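Local coordinates for protein arabinogalactan endo-1,4-beta-galactosidase (Ignisphaera aggregans, PDB 7OSK) that probably hydrolyses internal beta-1,4-galactosidic links of arabinogalactan through its glycoside hydrolase family 53 catalytic domain, which also binds a calcium ion, at residues Ile260-Tyr265 against Ala328-Asp333; Val230-Gly235 against Val290-Tyr295. All blocks are in the same frame, centred on the assembly; numbering follows the deposited sequence.

Contact 1: Ile260-Tyr265 against Ala328-Asp333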
ATOM      1  N   ILE A 260      -3.341   3.121   7.547  1.00 17.23           N
ATOM      2  CA  ILE A 260      -4.032   4.320   7.085  1.00 19.02           C
ATOM      3  C   ILE A 260      -3.662   4.654   5.643  1.00 20.89           C
ATOM      4  O   ILE A 260      -2.491   4.597   5.266  1.00 20.53           O
ATOM      5  CB  ILE A 260      -3.691   5.534   7.979  1.00 18.26           C
ATOM      6  CG1 ILE A 260      -4.134   5.279   9.420  1.00 19.84           C
ATOM      7  CG2 ILE A 260      -4.359   6.801   7.457  1.00 19.18           C
ATOM      8  CD1 ILE A 260      -3.415   6.143  10.437  1.00 20.20           C
ATOM      9  N   SER A 261      -4.668   4.996   4.843  1.00 22.33           N
ATOM     10  CA  SER A 261      -4.437   5.600   3.535  1.00 20.84           C
ATOM     11  C   SER A 261      -4.611   7.100   3.667  1.00 18.51           C
ATOM     12  O   SER A 261      -5.728   7.577   3.848  1.00 18.48           O
ATOM     13  CB  SER A 261      -5.400   5.055   2.477  1.00 21.24           C
ATOM     14  OG  SER A 261      -5.139   3.696   2.188  1.00 22.37           O
ATOM     15  N   PHE A 262      -3.509   7.839   3.587  1.00 20.44           N
ATOM     16  CA  PHE A 262      -3.570   9.292   3.681  1.00 21.64           C
ATOM     17  C   PHE A 262      -3.009   9.980   2.442  1.00 22.05           C
ATOM     18  O   PHE A 262      -1.795  10.088   2.264  1.00 22.31           O
ATOM     19  CB  PHE A 262      -2.827   9.796   4.916  1.00 21.38           C
ATOM     20  CG  PHE A 262      -2.914  11.284   5.091  1.00 23.59           C
ATOM     21  CD1 PHE A 262      -4.139  11.892   5.301  1.00 23.56           C
ATOM     22  CD2 PHE A 262      -1.783  12.077   5.024  1.00 24.57           C
ATOM     23  CE1 PHE A 262      -4.232  13.260   5.454  1.00 23.76           C
ATOM     24  CE2 PHE A 262      -1.874  13.448   5.177  1.00 25.05           C
ATOM     25  CZ  PHE A 262      -3.100  14.039   5.389  1.00 23.44           C
ATOM     26  N   TYR A 263      -3.921  10.431   1.589  1.00 23.12           N
ATOM     27  CA  TYR A 263      -3.606  11.322   0.482  1.00 23.46           C
ATOM     28  C   TYR A 263      -4.122  12.715   0.846  1.00 25.93           C
ATOM     29  O   TYR A 263      -5.336  12.925   0.890  1.00 27.09           O
ATOM     30  CB  TYR A 263      -4.241  10.829  -0.819  1.00 23.62           C
ATOM     31  CG  TYR A 263      -3.758   9.460  -1.252  1.00 25.24           C
ATOM     32  CD1 TYR A 263      -2.518   9.299  -1.856  1.00 21.66           C
ATOM     33  CD2 TYR A 263      -4.544   8.330  -1.057  1.00 25.65           C
ATOM     34  CE1 TYR A 263      -2.073   8.055  -2.251  1.00 19.45           C
ATOM     35  CE2 TYR A 263      -4.108   7.082  -1.452  1.00 22.71           C
ATOM     36  CZ  TYR A 263      -2.874   6.949  -2.048  1.00 21.28           C
ATOM     37  OH  TYR A 263      -2.442   5.704  -2.440  1.00 21.30           O
ATOM     38  N   PRO A 264      -3.208  13.665   1.128  1.00 25.63           N
ATOM     39  CA  PRO A 264      -3.615  14.986   1.630  1.00 25.00           C
ATOM     40  C   PRO A 264      -4.645  15.693   0.752  1.00 26.41           C
ATOM     41  O   PRO A 264      -5.512  16.400   1.265  1.00 26.84           O
ATOM     42  CB  PRO A 264      -2.302  15.777   1.644  1.00 25.45           C
ATOM     43  CG  PRO A 264      -1.237  14.761   1.698  1.00 25.46           C
ATOM     44  CD  PRO A 264      -1.749  13.587   0.933  1.00 24.82           C
ATOM     45  N   TYR A 265      -4.543  15.495  -0.559  1.00 28.11           N
ATOM     46  CA  TYR A 265      -5.433  16.157  -1.511  1.00 28.57           C
ATOM     47  C   TYR A 265      -6.822  15.517  -1.545  1.00 26.56           C
ATOM     48  O   TYR A 265      -7.679  15.925  -2.330  1.00 29.49           O
ATOM     49  CB  TYR A 265      -4.814  16.144  -2.918  1.00 28.97           C
ATOM     50  CG  TYR A 265      -4.179  14.827  -3.328  1.00 27.96           C
ATOM     51  CD1 TYR A 265      -4.950  13.774  -3.807  1.00 28.47           C
ATOM     52  CD2 TYR A 265      -2.805  14.642  -3.241  1.00 25.92           C
ATOM     53  CE1 TYR A 265      -4.367  12.573  -4.187  1.00 25.40           C
ATOM     54  CE2 TYR A 265      -2.216  13.450  -3.617  1.00 23.41           C
ATOM     55  CZ  TYR A 265      -3.000  12.421  -4.090  1.00 23.89           C
ATOM     56  OH  TYR A 265      -2.411  11.236  -4.462  1.00 24.87           O
ATOM     57  N   ALA A 328       9.062  15.868  -1.328  1.00 26.29           N
ATOM     58  CA  ALA A 328       9.952  15.426  -0.264  1.00 24.76           C
ATOM     59  C   ALA A 328       9.568  16.060   1.068  1.00 26.24           C
ATOM     60  O   ALA A 328       9.595  15.403   2.110  1.00 25.71           O
ATOM     61  CB  ALA A 328      11.394  15.758  -0.613  1.00 25.55           C
ATOM     62  N   SER A 329       9.213  17.341   1.028  1.00 27.73           N
ATOM     63  CA  SER A 329       8.809  18.062   2.230  1.00 25.58           C
ATOM     64  C   SER A 329       7.602  17.391   2.873  1.00 25.74           C
ATOM     65  O   SER A 329       7.528  17.258   4.095  1.00 26.08           O
ATOM     66  CB  SER A 329       8.488  19.521   1.905  1.00 25.70           C
ATOM     67  OG  SER A 329       9.626  20.194   1.396  1.00 24.52           O
ATOM     68  N   PHE A 330       6.658  16.965   2.041  1.00 25.59           N
ATOM     69  CA  PHE A 330       5.466  16.287   2.529  1.00 26.68           C
ATOM     70  C   PHE A 330       5.802  14.956   3.198  1.00 26.16           C
ATOM     71  O   PHE A 330       5.286  14.653   4.275  1.00 26.40           O
ATOM     72  CB  PHE A 330       4.476  16.054   1.387  1.00 25.66           C
ATOM     73  CG  PHE A 330       3.493  14.955   1.659  1.00 25.30           C
ATOM     74  CD1 PHE A 330       2.562  15.078   2.678  1.00 27.43           C
ATOM     75  CD2 PHE A 330       3.499  13.797   0.903  1.00 22.75           C
ATOM     76  CE1 PHE A 330       1.658  14.067   2.938  1.00 26.11           C
ATOM     77  CE2 PHE A 330       2.595  12.781   1.156  1.00 24.50           C
ATOM     78  CZ  PHE A 330       1.673  12.918   2.175  1.00 24.28           C
ATOM     79  N   ILE A 331       6.666  14.168   2.563  1.00 23.75           N
ATOM     80  CA  ILE A 331       7.019  12.847   3.079  1.00 24.91           C
ATOM     81  C   ILE A 331       7.739  12.951   4.421  1.00 26.44           C
ATOM     82  O   ILE A 331       7.398  12.242   5.370  1.00 27.15           O
ATOM     83  CB  ILE A 331       7.905  12.066   2.085  1.00 25.39           C
ATOM     84  CG1 ILE A 331       7.113  11.748   0.815  1.00 25.27           C
ATOM     85  CG2 ILE A 331       8.420  10.768   2.719  1.00 25.29           C
ATOM     86  CD1 ILE A 331       7.935  11.098  -0.289  1.00 25.99           C
ATOM     87  N   ARG A 332       8.741  13.821   4.494  1.00 27.19           N
ATOM     88  CA  ARG A 332       9.479  14.029   5.735  1.00 27.07           C
ATOM     89  C   ARG A 332       8.538  14.460   6.856  1.00 26.28           C
ATOM     90  O   ARG A 332       8.666  14.002   7.993  1.00 28.31           O
ATOM     91  CB  ARG A 332      10.578  15.077   5.543  1.00 28.60           C
ATOM     92  CG  ARG A 332      11.431  15.338   6.786  1.00 30.12           C
ATOM     93  CD  ARG A 332      11.398  16.809   7.193  1.00 31.33           C
ATOM     94  NE  ARG A 332      10.213  17.150   7.982  1.00 29.02           N
ATOM     95  CZ  ARG A 332      10.209  17.376   9.295  1.00 28.91           C
ATOM     96  NH1 ARG A 332      11.327  17.305  10.008  1.00 29.17           N
ATOM     97  NH2 ARG A 332       9.072  17.680   9.905  1.00 27.57           N
ATOM     98  N   ASP A 333       7.591  15.335   6.529  1.00 23.93           N
ATOM     99  CA  ASP A 333       6.664  15.868   7.521  1.00 27.07           C
ATOM    100  C   ASP A 333       5.641  14.820   7.958  1.00 26.55           C
ATOM    101  O   ASP A 333       5.153  14.857   9.088  1.00 24.26           O
ATOM    102  CB  ASP A 333       5.952  17.106   6.971  1.00 28.13           C
ATOM    103  CG  ASP A 333       6.881  18.299   6.830  1.00 27.21           C
ATOM    104  OD1 ASP A 333       8.002  18.253   7.377  1.00 28.22           O
ATOM    105  OD2 ASP A 333       6.488  19.287   6.176  1.00 25.99           O
TER
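Pro264 and Phe330 meet just beyond the C-terminal end of the sixth strand of a TIM barrel, (βα)8, where the loop after that strand packs against helix 324-342, between the seventh and eighth strands. The pyrrolidine and the phenyl ring come from opposite directions: Pro264 CG lies 3.2 Å from Phe330 CE1, and its neighbour Pro264 CD is 3.7 Å from Phe330 CZ. The proline approaches the aromatic ring obliquely. Phe262 contributes a second apolar touch, its CE2 standing at the edge of the Phe330 ring, 4.2 Å from CE1 of that ring. One phenyl thus serves two side chains of the 260-265 segment, and the burial is small, 106 Å² over both sides.

Reach explains why it is Phe330 that does this. The backbones stay apart, with 9.2 Å between Pro264 CA and Phe330 CA, and the phenylalanine bridges the gap because its CG is turned anti to the backbone N (chi1 159°), carrying the ring out from the helix 324-342. On the other side, Phe262 and Pro264 also pack on each other: Pro264 N sits over the centre of the Phe262 ring, 4.2 Å above its plane. The Phe262 ring also meets Phe273 and rests on Val236.

Further out, Tyr263 N is hydrogen-bonded to His267 ND1, while Tyr265 bonds through its hydroxyl to Gln375. On the helix, Asp333 is shared between two partners. Its OD2 bonds to Tyr320 OH, and its OD1 is in a salt bridge with Arg332 NE, which meets that oxygen nearly along the C-O axis while OD1 lies 18° out of the guanidinium plane of Arg332.

Contact 2: Val230-Gly235 against Val290-Tyr295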
ATOM      1  N   VAL A 230      -2.819  -6.740   9.563  1.00 19.93           N
ATOM      2  CA  VAL A 230      -3.018  -5.319   9.313  1.00 20.14           C
ATOM      3  C   VAL A 230      -4.440  -5.037   8.844  1.00 19.14           C
ATOM      4  O   VAL A 230      -4.884  -5.556   7.819  1.00 18.61           O
ATOM      5  CB  VAL A 230      -2.031  -4.792   8.256  1.00 18.54           C
ATOM      6  CG1 VAL A 230      -2.199  -3.294   8.065  1.00 18.09           C
ATOM      7  CG2 VAL A 230      -0.599  -5.124   8.649  1.00 18.45           C
ATOM      8  N   ILE A 231      -5.145  -4.213   9.612  1.00 19.07           N
ATOM      9  CA  ILE A 231      -6.459  -3.719   9.226  1.00 17.02           C
ATOM     10  C   ILE A 231      -6.294  -2.344   8.590  1.00 21.10           C
ATOM     11  O   ILE A 231      -5.890  -1.386   9.252  1.00 19.43           O
ATOM     12  CB  ILE A 231      -7.414  -3.639  10.436  1.00 19.44           C
ATOM     13  CG1 ILE A 231      -7.699  -5.040  10.989  1.00 19.72           C
ATOM     14  CG2 ILE A 231      -8.717  -2.942  10.059  1.00 17.78           C
ATOM     15  CD1 ILE A 231      -8.389  -5.983  10.008  1.00 19.00           C
ATOM     16  N   HIS A 232      -6.611  -2.260   7.301  1.00 21.96           N
ATOM     17  CA  HIS A 232      -6.368  -1.053   6.518  1.00 19.27           C
ATOM     18  C   HIS A 232      -7.646  -0.246   6.326  1.00 19.08           C
ATOM     19  O   HIS A 232      -8.672  -0.781   5.905  1.00 20.61           O
ATOM     20  CB  HIS A 232      -5.768  -1.431   5.160  1.00 18.75           C
ATOM     21  CG  HIS A 232      -5.363  -0.259   4.326  1.00 18.81           C
ATOM     22  ND1 HIS A 232      -5.089  -0.367   2.975  1.00 17.64           N
ATOM     23  CD2 HIS A 232      -5.175   1.046   4.636  1.00 19.59           C
ATOM     24  CE1 HIS A 232      -4.757   0.813   2.497  1.00 18.23           C
ATOM     25  NE2 HIS A 232      -4.802   1.693   3.485  1.00 17.88           N
ATOM     26  N   LEU A 233      -7.569   1.042   6.649  1.00 19.04           N
ATOM     27  CA  LEU A 233      -8.685   1.960   6.458  1.00 19.04           C
ATOM     28  C   LEU A 233      -8.241   3.184   5.669  1.00 18.70           C
ATOM     29  O   LEU A 233      -7.066   3.546   5.684  1.00 22.29           O
ATOM     30  CB  LEU A 233      -9.267   2.390   7.806  1.00 19.38           C
ATOM     31  CG  LEU A 233      -9.952   1.304   8.637  1.00 20.16           C
ATOM     32  CD1 LEU A 233     -10.465   1.903   9.936  1.00 22.07           C
ATOM     33  CD2 LEU A 233     -11.087   0.647   7.867  1.00 18.54           C
ATOM     34  N   ALA A 234      -9.192   3.814   4.986  1.00 18.61           N
ATOM     35  CA  ALA A 234      -8.915   4.997   4.176  1.00 19.90           C
ATOM     36  C   ALA A 234      -9.523   6.254   4.797  1.00 22.54           C
ATOM     37  O   ALA A 234     -10.626   6.223   5.350  1.00 21.38           O
ATOM     38  CB  ALA A 234      -9.440   4.800   2.766  1.00 18.92           C
ATOM     39  N   GLY A 235      -8.794   7.360   4.691  1.00 19.98           N
ATOM     40  CA  GLY A 235      -9.232   8.627   5.245  1.00 20.08           C
ATOM     41  C   GLY A 235      -8.647   8.869   6.621  1.00 22.65           C
ATOM     42  O   GLY A 235      -7.926   8.023   7.156  1.00 21.99           O
ATOM     43  N   VAL A 290       0.942   3.897   7.979  1.00 19.84           N
ATOM     44  CA  VAL A 290       0.432   4.523   6.762  1.00 20.43           C
ATOM     45  C   VAL A 290       0.668   3.568   5.592  1.00 20.40           C
ATOM     46  O   VAL A 290       1.780   3.479   5.066  1.00 18.31           O
ATOM     47  CB  VAL A 290       1.105   5.886   6.483  1.00 19.33           C
ATOM     48  CG1 VAL A 290       0.535   6.519   5.219  1.00 20.02           C
ATOM     49  CG2 VAL A 290       0.936   6.821   7.674  1.00 19.85           C
ATOM     50  N   ALA A 291      -0.381   2.856   5.189  1.00 21.35           N
ATOM     51  CA  ALA A 291      -0.271   1.841   4.144  1.00 19.37           C
ATOM     52  C   ALA A 291      -0.143   2.464   2.763  1.00 20.41           C
ATOM     53  O   ALA A 291       0.495   1.896   1.876  1.00 19.57           O
ATOM     54  CB  ALA A 291      -1.469   0.912   4.180  1.00 18.24           C
ATOM     55  N   GLU A 292      -0.771   3.620   2.577  1.00 21.50           N
ATOM     56  CA  GLU A 292      -0.720   4.311   1.296  1.00 22.09           C
ATOM     57  C   GLU A 292      -0.675   5.819   1.480  1.00 19.91           C
ATOM     58  O   GLU A 292      -1.414   6.386   2.282  1.00 20.51           O
ATOM     59  CB  GLU A 292      -1.922   3.933   0.426  1.00 19.53           C
ATOM     60  CG  GLU A 292      -1.947   2.474  -0.011  1.00 21.47           C
ATOM     61  CD  GLU A 292      -3.089   2.164  -0.968  1.00 23.43           C
ATOM     62  OE1 GLU A 292      -3.787   3.111  -1.398  1.00 21.52           O
ATOM     63  OE2 GLU A 292      -3.287   0.973  -1.292  1.00 20.44           O
ATOM     64  N   THR A 293       0.205   6.461   0.722  1.00 20.99           N
ATOM     65  CA  THR A 293       0.288   7.912   0.687  1.00 20.98           C
ATOM     66  C   THR A 293       1.138   8.318  -0.507  1.00 21.23           C
ATOM     67  O   THR A 293       1.999   7.557  -0.950  1.00 20.73           O
ATOM     68  CB  THR A 293       0.885   8.488   1.987  1.00 19.78           C
ATOM     69  OG1 THR A 293       0.856   9.919   1.935  1.00 22.76           O
ATOM     70  CG2 THR A 293       2.319   8.021   2.188  1.00 20.84           C
ATOM     71  N   ALA A 294       0.891   9.510  -1.037  1.00 22.21           N
ATOM     72  CA  ALA A 294       1.655   9.996  -2.177  1.00 21.37           C
ATOM     73  C   ALA A 294       1.423  11.477  -2.407  1.00 22.02           C
ATOM     74  O   ALA A 294       0.475  12.057  -1.881  1.00 24.48           O
ATOM     75  CB  ALA A 294       1.295   9.213  -3.428  1.00 21.65           C
ATOM     76  N   TYR A 295       2.302  12.085  -3.194  1.00 23.25           N
ATOM     77  CA  TYR A 295       2.128  13.468  -3.608  1.00 23.26           C
ATOM     78  C   TYR A 295       2.795  13.697  -4.954  1.00 26.02           C
ATOM     79  O   TYR A 295       3.573  12.861  -5.419  1.00 21.23           O
ATOM     80  CB  TYR A 295       2.698  14.431  -2.568  1.00 23.19           C
ATOM     81  CG  TYR A 295       1.990  15.762  -2.561  1.00 25.38           C
ATOM     82  CD1 TYR A 295       0.740  15.898  -1.974  1.00 25.99           C
ATOM     83  CD2 TYR A 295       2.561  16.878  -3.154  1.00 24.73           C
ATOM     84  CE1 TYR A 295       0.082  17.106  -1.969  1.00 26.70           C
ATOM     85  CE2 TYR A 295       1.910  18.096  -3.155  1.00 25.87           C
ATOM     86  CZ  TYR A 295       0.667  18.204  -2.561  1.00 28.78           C
ATOM     87  OH  TYR A 295       0.004  19.409  -2.552  1.00 28.81           O
TER
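His232 lays its imidazole against the methyl group of Ala291 inside the barrel, linking strands 228-234 and 287-293 across the intervening strand 257-261. The apolar part is a CH-pi contact: Ala291 CB stands 3.6 Å from the centroid of the His232 ring, 16° off the ring normal, and is displaced toward the NE2 side. With CG anti to the backbone N (chi1 -175°), the ring extends inward from its strand and offers this face to the alanine.

Looser is the meeting with the carboxylate. Glu292 OE2 lies near the imidazole plane, at the ring edge, 4.1 Å from His232 CE1; the two planes are 65° apart and the side chains cross at about a right angle.

Polar ties run to a second shell. His232 NE2 is hydrogen-bonded to Ser261 OG, and Glu292 divides its oxygens, OE1 bonding Tyr263 OH and OE2 forming a salt bridge with Arg92. Were His232 replaced by an alanine, the methyl of Ala291 would probably face a gap and Ser261 would lose an imidazole partner.

In clan GH-A, to which family 53 belongs, the end of strand seven carries the catalytic nucleophile, a position consistent with Glu292. The chemistry implies a histidine near this carboxylate but not bonded to it, while Tyr263 and Arg92 take its oxygens.

How the contacts relate
The two contacts illustrate how one barrel strand can serve both sides of the wall. Strand 257-261, which leads into contact 1, is a neighbour of both strands of contact 2, and the centres of the two contacts lie about 10 Å apart. Contact 2 faces the interior and carries Glu292, the probable nucleophile; Ser261 OG, from the strand of contact 1, bonds both His232 and Glu191. Contact 1 joins the strand end to the outer helix. Phe262 N is 2.9 Å from Glu292 O and Phe262 O 2.7 Å from Thr293 OG1, both probable hydrogen bonds. A bound hexane-1,6-diol, probably from the crystallisation liquor, lies about 5 Å from the Glu292 side chain, consistent with a pocket there. Both contacts lie away from the calcium site.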